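Beta subunit of photoactivated adenylyl cyclase (Beggiatoa sp. PS, PDB 5M2A) probably makes cyclic AMP from ATP under blue-light control, joining a flavin-binding BLUF photoreceptor domain to a class III-type adenylyl cyclase domain. Local coordinates at residues Val152-Phe157 against Val256-Met261; Thr247-Ser252 against Tyr291-Thr296. All blocks are in the same frame, centred on the assembly; numbering follows the deposited sequence.

Both interactions belong to the central mixed sheet of the cyclase domain and share strand 247-258, which is flanked in interaction 1 by the antiparallel strand 150-161 and in interaction 2 by the parallel strand 293-296. Interaction 1 takes the far end of the shared strand: one hydrogen-bonded pair, some aliphatic contact and a water between two charged side chains, with the second subunit touching I257, N260 and M261 of the same segment. Interaction 2 is more fully buried, a regular ladder of backbone bonds lined by apolar side chains. The centres of interactions 1 and 2 are about 18 Å apart, yet they meet where I156 N approaches S252 O at 2.8 Å, probably a hydrogen bond, and where F157 packs on I249 and L251.

Interaction 1: residues Val152-Phe157 against Val256-Met261; sequences VEKIIF and VIEGNM
V152 and V256 form an antiparallel hydrogen-bonded pair between two strands of the cyclase domain's central sheet. V152 N donates to V256 O (2.8 Å), and V256 N returns a bond to V152 O at 2.9 Å; both are nearly straight, at 177° and 171°. It is the one bridge between the segments; the short strands 152-157 and 256-258 lie at 105° to one another. The CG2 methyls of V152 and V256 meet on one face of the sheet, 3.9 Å apart, and V152 CG2 also comes near V256 O. On the same face K154 CG, anti to the carbonyl carbon and beside the backbone N, lies against V256 CG2 (3.6 Å), the two side chains crossing at about a right angle. I156 adds a looser CD1 contact to V256 CG1.

Further out, I257, before the corner at G259, packs on V176 of the second subunit, and N260 OD1, after it, is hydrogen-bonded to Y129 OH of that subunit. E258 rests on H269 and L271 of strand 266-272. Its carboxylate and the K154 ammonium stay beyond salt-bridge distance, and a water spans them: it accepts from K154 NZ at 2.6 Å and donates to E258 OE2 at 2.8 Å.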
ATOM      1  N   VAL A 152       9.726  18.013  -0.091  1.00 23.55           N
ATOM      2  CA  VAL A 152      10.457  17.768  -1.323  1.00 22.41           C
ATOM      3  C   VAL A 152       9.694  18.413  -2.471  1.00 23.65           C
ATOM      4  O   VAL A 152       8.492  18.669  -2.386  1.00 24.38           O
ATOM      5  CB  VAL A 152      10.674  16.260  -1.580  1.00 26.42           C
ATOM      6  CG1 VAL A 152      11.664  15.685  -0.567  1.00 31.99           C
ATOM      7  CG2 VAL A 152       9.362  15.516  -1.509  1.00 31.21           C
ATOM      8  N   GLU A 153      10.417  18.701  -3.550  1.00 19.73           N
ATOM      9  CA  GLU A 153       9.811  19.220  -4.774  1.00 24.28           C
ATOM     10  C   GLU A 153       9.466  18.043  -5.682  1.00 20.61           C
ATOM     11  O   GLU A 153      10.356  17.286  -6.078  1.00 21.37           O
ATOM     12  CB  GLU A 153      10.775  20.183  -5.469  1.00 30.95           C
ATOM     13  CG  GLU A 153      11.039  21.451  -4.677  1.00 32.33           C
ATOM     14  CD  GLU A 153      12.386  22.100  -4.994  1.00 38.79           C
ATOM     15  OE1 GLU A 153      13.367  21.372  -5.266  1.00 41.96           O
ATOM     16  OE2 GLU A 153      12.466  23.346  -4.965  1.00 41.63           O
ATOM     17  N   LYS A 154       8.183  17.875  -6.006  1.00 16.78           N
ATOM     18  CA  LYS A 154       7.764  16.731  -6.800  1.00 18.94           C
ATOM     19  C   LYS A 154       6.776  17.155  -7.874  1.00 16.43           C
ATOM     20  O   LYS A 154       5.959  18.062  -7.675  1.00 18.27           O
ATOM     21  CB  LYS A 154       7.074  15.641  -5.949  1.00 21.81           C
ATOM     22  CG  LYS A 154       7.963  14.918  -4.955  1.00 24.66           C
ATOM     23  CD  LYS A 154       8.929  13.989  -5.656  1.00 26.36           C
ATOM     24  CE  LYS A 154       9.453  12.905  -4.717  1.00 32.16           C
ATOM     25  NZ  LYS A 154      10.567  12.154  -5.359  1.00 27.97           N
ATOM     26  N   ILE A 155       6.841  16.451  -8.995  1.00 16.36           N
ATOM     27  CA  ILE A 155       5.765  16.452  -9.977  1.00 15.82           C
ATOM     28  C   ILE A 155       4.817  15.344  -9.566  1.00 16.88           C
ATOM     29  O   ILE A 155       5.238  14.194  -9.397  1.00 19.45           O
ATOM     30  CB  ILE A 155       6.294  16.225 -11.402  1.00 17.49           C
ATOM     31  CG1 ILE A 155       7.184  17.403 -11.812  1.00 22.40           C
ATOM     32  CG2 ILE A 155       5.118  16.030 -12.390  1.00 22.86           C
ATOM     33  CD1 ILE A 155       7.887  17.230 -13.165  1.00 22.90           C
ATOM     34  N   ILE A 156       3.550  15.685  -9.384  1.00 15.54           N
ATOM     35  CA  ILE A 156       2.535  14.709  -9.019  1.00 18.62           C
ATOM     36  C   ILE A 156       1.777  14.336 -10.281  1.00 20.97           C
ATOM     37  O   ILE A 156       1.380  15.209 -11.058  1.00 15.93           O
ATOM     38  CB  ILE A 156       1.592  15.262  -7.934  1.00 21.49           C
ATOM     39  CG1 ILE A 156       2.405  15.718  -6.721  1.00 18.61           C
ATOM     40  CG2 ILE A 156       0.587  14.201  -7.506  1.00 19.39           C
ATOM     41  CD1 ILE A 156       3.090  14.564  -5.976  1.00 22.62           C
ATOM     42  N   PHE A 157       1.567  13.038 -10.467  1.00 19.24           N
ATOM     43  CA  PHE A 157       0.921  12.469 -11.639  1.00 15.73           C
ATOM     44  C   PHE A 157      -0.383  11.818 -11.186  1.00 14.56           C
ATOM     45  O   PHE A 157      -0.392  11.067 -10.212  1.00 17.20           O
ATOM     46  CB  PHE A 157       1.900  11.459 -12.283  1.00 13.18           C
ATOM     47  CG  PHE A 157       1.298  10.559 -13.348  1.00 18.96           C
ATOM     48  CD1 PHE A 157       0.436   9.522 -13.013  1.00 16.73           C
ATOM     49  CD2 PHE A 157       1.697  10.694 -14.676  1.00 16.91           C
ATOM     50  CE1 PHE A 157      -0.089   8.675 -13.993  1.00 22.31           C
ATOM     51  CE2 PHE A 157       1.177   9.835 -15.669  1.00 16.13           C
ATOM     52  CZ  PHE A 157       0.289   8.832 -15.326  1.00 17.94           C
ATOM     53  N   VAL A 256       5.798  19.086  -1.518  1.00 23.89           N
ATOM     54  CA  VAL A 256       4.982  18.067  -0.881  1.00 18.80           C
ATOM     55  C   VAL A 256       5.798  17.454   0.236  1.00 22.13           C
ATOM     56  O   VAL A 256       7.023  17.325   0.129  1.00 20.86           O
ATOM     57  CB  VAL A 256       4.499  16.979  -1.865  1.00 27.88           C
ATOM     58  CG1 VAL A 256       3.580  17.590  -2.931  1.00 28.32           C
ATOM     59  CG2 VAL A 256       5.672  16.280  -2.515  1.00 28.44           C
ATOM     60  N   ILE A 257       5.125  17.132   1.325  1.00 20.26           N
ATOM     61  CA  ILE A 257       5.749  16.415   2.423  1.00 21.05           C
ATOM     62  C   ILE A 257       5.643  14.934   2.103  1.00 25.31           C
ATOM     63  O   ILE A 257       4.559  14.440   1.786  1.00 24.90           O
ATOM     64  CB  ILE A 257       5.067  16.751   3.755  1.00 22.25           C
ATOM     65  CG1 ILE A 257       5.163  18.254   4.014  1.00 23.27           C
ATOM     66  CG2 ILE A 257       5.701  15.957   4.902  1.00 23.33           C
ATOM     67  CD1 ILE A 257       4.398  18.699   5.245  1.00 39.11           C
ATOM     68  N   GLU A 258       6.767  14.228   2.160  1.00 22.76           N
ATOM     69  CA  GLU A 258       6.807  12.802   1.869  1.00 24.17           C
ATOM     70  C   GLU A 258       7.294  12.064   3.104  1.00 24.04           C
ATOM     71  O   GLU A 258       8.297  12.457   3.706  1.00 27.52           O
ATOM     72  CB  GLU A 258       7.726  12.497   0.676  1.00 30.10           C
ATOM     73  CG  GLU A 258       7.913  11.000   0.430  1.00 42.97           C
ATOM     74  CD  GLU A 258       8.413  10.674  -0.972  1.00 56.17           C
ATOM     75  OE1 GLU A 258       7.713   9.929  -1.698  1.00 58.58           O
ATOM     76  OE2 GLU A 258       9.500  11.162  -1.351  1.00 60.52           O
ATOM     77  N   GLY A 259       6.579  11.020   3.492  1.00 29.85           N
ATOM     78  CA  GLY A 259       6.992  10.251   4.646  1.00 30.37           C
ATOM     79  C   GLY A 259       5.855   9.441   5.240  1.00 22.27           C
ATOM     80  O   GLY A 259       4.776   9.317   4.666  1.00 25.97           O
ATOM     81  N   ASN A 260       6.145   8.884   6.407  1.00 24.21           N
ATOM     82  CA  ASN A 260       5.202   8.045   7.126  1.00 27.19           C
ATOM     83  C   ASN A 260       4.155   8.907   7.809  1.00 26.17           C
ATOM     84  O   ASN A 260       4.493   9.885   8.477  1.00 26.09           O
ATOM     85  CB  ASN A 260       5.947   7.215   8.171  1.00 31.83           C
ATOM     86  CG  ASN A 260       7.025   6.360   7.559  1.00 25.69           C
ATOM     87  OD1 ASN A 260       6.813   5.751   6.513  1.00 29.00           O
ATOM     88  ND2 ASN A 260       8.194   6.310   8.204  1.00 31.27           N
ATOM     89  N   MET A 261       2.888   8.538   7.657  1.00 25.06           N
ATOM     90  CA  MET A 261       1.815   9.256   8.318  0.60 29.28           C
ATOM     91  C   MET A 261       0.750   8.277   8.784  1.00 31.14           C
ATOM     92  O   MET A 261       0.513   7.238   8.163  1.00 30.92           O
ATOM     93  CB  MET A 261       1.214  10.325   7.402  0.60 33.91           C
ATOM     94  CG  MET A 261       2.023  11.610   7.399  0.60 39.44           C
ATOM     95  SD  MET A 261       1.795  12.571   5.899  0.60 47.10           S
ATOM     96  CE  MET A 261       3.224  12.092   4.928  0.60 44.73           C
TER
HETATM   97  O   HOH W   1      10.946  10.308  -3.612  1.00 43.24           O

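Interaction 2: residues Thr247-Ser252 against Tyr291-Thr296; sequences TGIGLS and YALAFT
Strand 247-252 and strand 293-296, with A292 leading into it, run parallel, their axes 11° apart and 4.7 Å at closest approach. I249 is paired with L293, G250 with A294 and L251 with F295. The bonds zigzag between the chains: I249 N to A292 O (2.8 Å), A294 N to I249 O, L251 N to A294 O, and a weak last one from T296 N to L251 O at 3.3 Å. CA-H...O contacts double the ladder, so I249 O, for example, receives both A294 N and the CA of L293.

I249, L251, L293 and F295 share one face. L293 CG is anti to the backbone N (chi1 168°), and its CD1 sits within 3.8 Å of I249 CG2 and 3.9 Å of L251 CG, joining the two residues. L251 and F295 touch through their CB atoms at 3.6 Å. The F295 ring leads away from strand 247-252; L293 CG lies in its plane at the edge, while L251 CD1 approaches obliquely. Helix 215-235 covers this face, with I219 on both L251 and F295.

At the far end S252 CB meets T296 CG2 at 4.1 Å. S252 OG is bonded to A275 O, while T296, at the N-cap of helix 297-301, makes a weak OG1 bond to V299 N. At the other end T247 OG1 bonds to Y183 OH and to the carbonyl O of magnesium-site residue D160. This helix-covered parallel pair is part of the mixed central sheet of the class III nucleotidyl cyclase fold, and the T247 side chain lies about 8 Å from the bound magnesium ion.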
ATOM      1  N   THR A 247      -7.751   7.459 -21.379  1.00 16.43           N
ATOM      2  CA  THR A 247      -7.292   8.019 -20.119  1.00 18.18           C
ATOM      3  C   THR A 247      -7.240   9.537 -20.213  1.00 21.31           C
ATOM      4  O   THR A 247      -7.205  10.115 -21.302  1.00 20.29           O
ATOM      5  CB  THR A 247      -5.913   7.445 -19.727  1.00 17.19           C
ATOM      6  OG1 THR A 247      -5.603   7.797 -18.372  1.00 16.60           O
ATOM      7  CG2 THR A 247      -4.826   7.956 -20.642  1.00 21.60           C
ATOM      8  N   GLY A 248      -7.303  10.177 -19.056  1.00 20.43           N
ATOM      9  CA  GLY A 248      -6.966  11.592 -18.917  1.00 15.65           C
ATOM     10  C   GLY A 248      -5.908  11.695 -17.868  1.00 17.78           C
ATOM     11  O   GLY A 248      -5.877  10.903 -16.912  1.00 17.73           O
ATOM     12  N   ILE A 249      -4.987  12.647 -18.022  1.00 16.40           N
ATOM     13  CA  ILE A 249      -3.839  12.724 -17.128  1.00 13.96           C
ATOM     14  C   ILE A 249      -3.657  14.158 -16.677  1.00 13.80           C
ATOM     15  O   ILE A 249      -3.747  15.080 -17.492  1.00 16.08           O
ATOM     16  CB  ILE A 249      -2.554  12.191 -17.793  1.00 19.25           C
ATOM     17  CG1 ILE A 249      -2.790  10.742 -18.247  1.00 17.29           C
ATOM     18  CG2 ILE A 249      -1.370  12.270 -16.831  1.00 15.92           C
ATOM     19  CD1 ILE A 249      -1.685  10.125 -19.086  1.00 18.19           C
ATOM     20  N   GLY A 250      -3.407  14.341 -15.385  1.00 16.43           N
ATOM     21  CA  GLY A 250      -3.046  15.649 -14.845  1.00 13.76           C
ATOM     22  C   GLY A 250      -1.684  15.588 -14.181  1.00 16.79           C
ATOM     23  O   GLY A 250      -1.336  14.585 -13.554  1.00 17.66           O
ATOM     24  N   LEU A 251      -0.918  16.670 -14.321  1.00 17.22           N
ATOM     25  CA  LEU A 251       0.375  16.780 -13.660  1.00 16.03           C
ATOM     26  C   LEU A 251       0.467  18.105 -12.930  1.00 14.18           C
ATOM     27  O   LEU A 251       0.040  19.144 -13.447  1.00 17.85           O
ATOM     28  CB  LEU A 251       1.524  16.695 -14.656  1.00 17.80           C
ATOM     29  CG  LEU A 251       1.561  15.568 -15.682  1.00 16.59           C
ATOM     30  CD1 LEU A 251       2.698  15.831 -16.646  1.00 16.78           C
ATOM     31  CD2 LEU A 251       1.741  14.224 -15.000  1.00 17.51           C
ATOM     32  N   SER A 252       1.072  18.084 -11.746  1.00 16.26           N
ATOM     33  CA  SER A 252       1.298  19.315 -11.009  1.00 16.13           C
ATOM     34  C   SER A 252       2.721  19.289 -10.475  1.00 17.38           C
ATOM     35  O   SER A 252       3.405  18.267 -10.533  1.00 21.34           O
ATOM     36  CB  SER A 252       0.311  19.483  -9.857  1.00 22.77           C
ATOM     37  OG  SER A 252       0.554  18.490  -8.879  1.00 27.80           O
ATOM     38  N   TYR A 291      -7.621  18.013 -25.100  1.00 23.62           N
ATOM     39  CA  TYR A 291      -6.341  17.381 -24.825  1.00 18.77           C
ATOM     40  C   TYR A 291      -6.503  16.410 -23.665  1.00 19.84           C
ATOM     41  O   TYR A 291      -7.250  16.672 -22.720  1.00 24.98           O
ATOM     42  CB  TYR A 291      -5.257  18.409 -24.444  1.00 21.07           C
ATOM     43  CG  TYR A 291      -5.036  19.442 -25.513  1.00 22.56           C
ATOM     44  CD1 TYR A 291      -5.840  20.569 -25.593  1.00 25.49           C
ATOM     45  CD2 TYR A 291      -4.033  19.279 -26.456  1.00 25.83           C
ATOM     46  CE1 TYR A 291      -5.653  21.507 -26.579  1.00 31.07           C
ATOM     47  CE2 TYR A 291      -3.842  20.214 -27.459  1.00 34.21           C
ATOM     48  CZ  TYR A 291      -4.652  21.324 -27.507  1.00 37.47           C
ATOM     49  OH  TYR A 291      -4.470  22.261 -28.486  1.00 37.34           O
ATOM     50  N   ALA A 292      -5.757  15.311 -23.727  1.00 21.70           N
ATOM     51  CA  ALA A 292      -5.826  14.250 -22.724  1.00 18.52           C
ATOM     52  C   ALA A 292      -4.813  14.417 -21.597  1.00 20.64           C
ATOM     53  O   ALA A 292      -4.754  13.566 -20.695  1.00 18.37           O
ATOM     54  CB  ALA A 292      -5.627  12.893 -23.399  1.00 19.87           C
ATOM     55  N   LEU A 293      -4.003  15.472 -21.641  1.00 21.11           N
ATOM     56  CA  LEU A 293      -2.991  15.757 -20.633  1.00 22.73           C
ATOM     57  C   LEU A 293      -3.096  17.226 -20.256  1.00 21.20           C
ATOM     58  O   LEU A 293      -3.135  18.085 -21.136  1.00 20.33           O
ATOM     59  CB  LEU A 293      -1.587  15.458 -21.168  1.00 21.80           C
ATOM     60  CG  LEU A 293      -0.397  15.962 -20.358  1.00 23.51           C
ATOM     61  CD1 LEU A 293      -0.364  15.250 -19.016  1.00 17.28           C
ATOM     62  CD2 LEU A 293       0.893  15.734 -21.131  1.00 23.13           C
ATOM     63  N   ALA A 294      -3.139  17.520 -18.964  1.00 17.85           N
ATOM     64  CA  ALA A 294      -3.147  18.907 -18.513  1.00 19.11           C
ATOM     65  C   ALA A 294      -2.181  19.074 -17.356  1.00 17.45           C
ATOM     66  O   ALA A 294      -2.108  18.209 -16.482  1.00 22.69           O
ATOM     67  CB  ALA A 294      -4.548  19.354 -18.077  1.00 20.76           C
ATOM     68  N   PHE A 295      -1.457  20.195 -17.326  1.00 21.44           N
ATOM     69  CA  PHE A 295      -0.487  20.374 -16.259  1.00 17.41           C
ATOM     70  C   PHE A 295      -0.292  21.855 -15.957  1.00 19.14           C
ATOM     71  O   PHE A 295      -0.779  22.744 -16.673  1.00 22.02           O
ATOM     72  CB  PHE A 295       0.843  19.664 -16.586  1.00 15.19           C
ATOM     73  CG  PHE A 295       1.414  20.016 -17.928  1.00 17.46           C
ATOM     74  CD1 PHE A 295       2.067  21.225 -18.121  1.00 18.63           C
ATOM     75  CD2 PHE A 295       1.321  19.119 -18.991  1.00 20.39           C
ATOM     76  CE1 PHE A 295       2.602  21.557 -19.359  1.00 18.86           C
ATOM     77  CE2 PHE A 295       1.851  19.452 -20.236  1.00 23.08           C
ATOM     78  CZ  PHE A 295       2.487  20.659 -20.418  1.00 18.96           C
ATOM     79  N   THR A 296       0.408  22.108 -14.857  1.00 22.40           N
ATOM     80  CA  THR A 296       0.604  23.461 -14.354  1.00 23.03           C
ATOM     81  C   THR A 296       1.812  24.129 -14.996  1.00 22.02           C
ATOM     82  O   THR A 296       2.650  23.485 -15.629  1.00 21.14           O
ATOM     83  CB  THR A 296       0.789  23.454 -12.837  1.00 24.30           C
ATOM     84  OG1 THR A 296       1.945  22.673 -12.508  1.00 20.71           O
ATOM     85  CG2 THR A 296      -0.430  22.855 -12.151  1.00 20.16           C
TER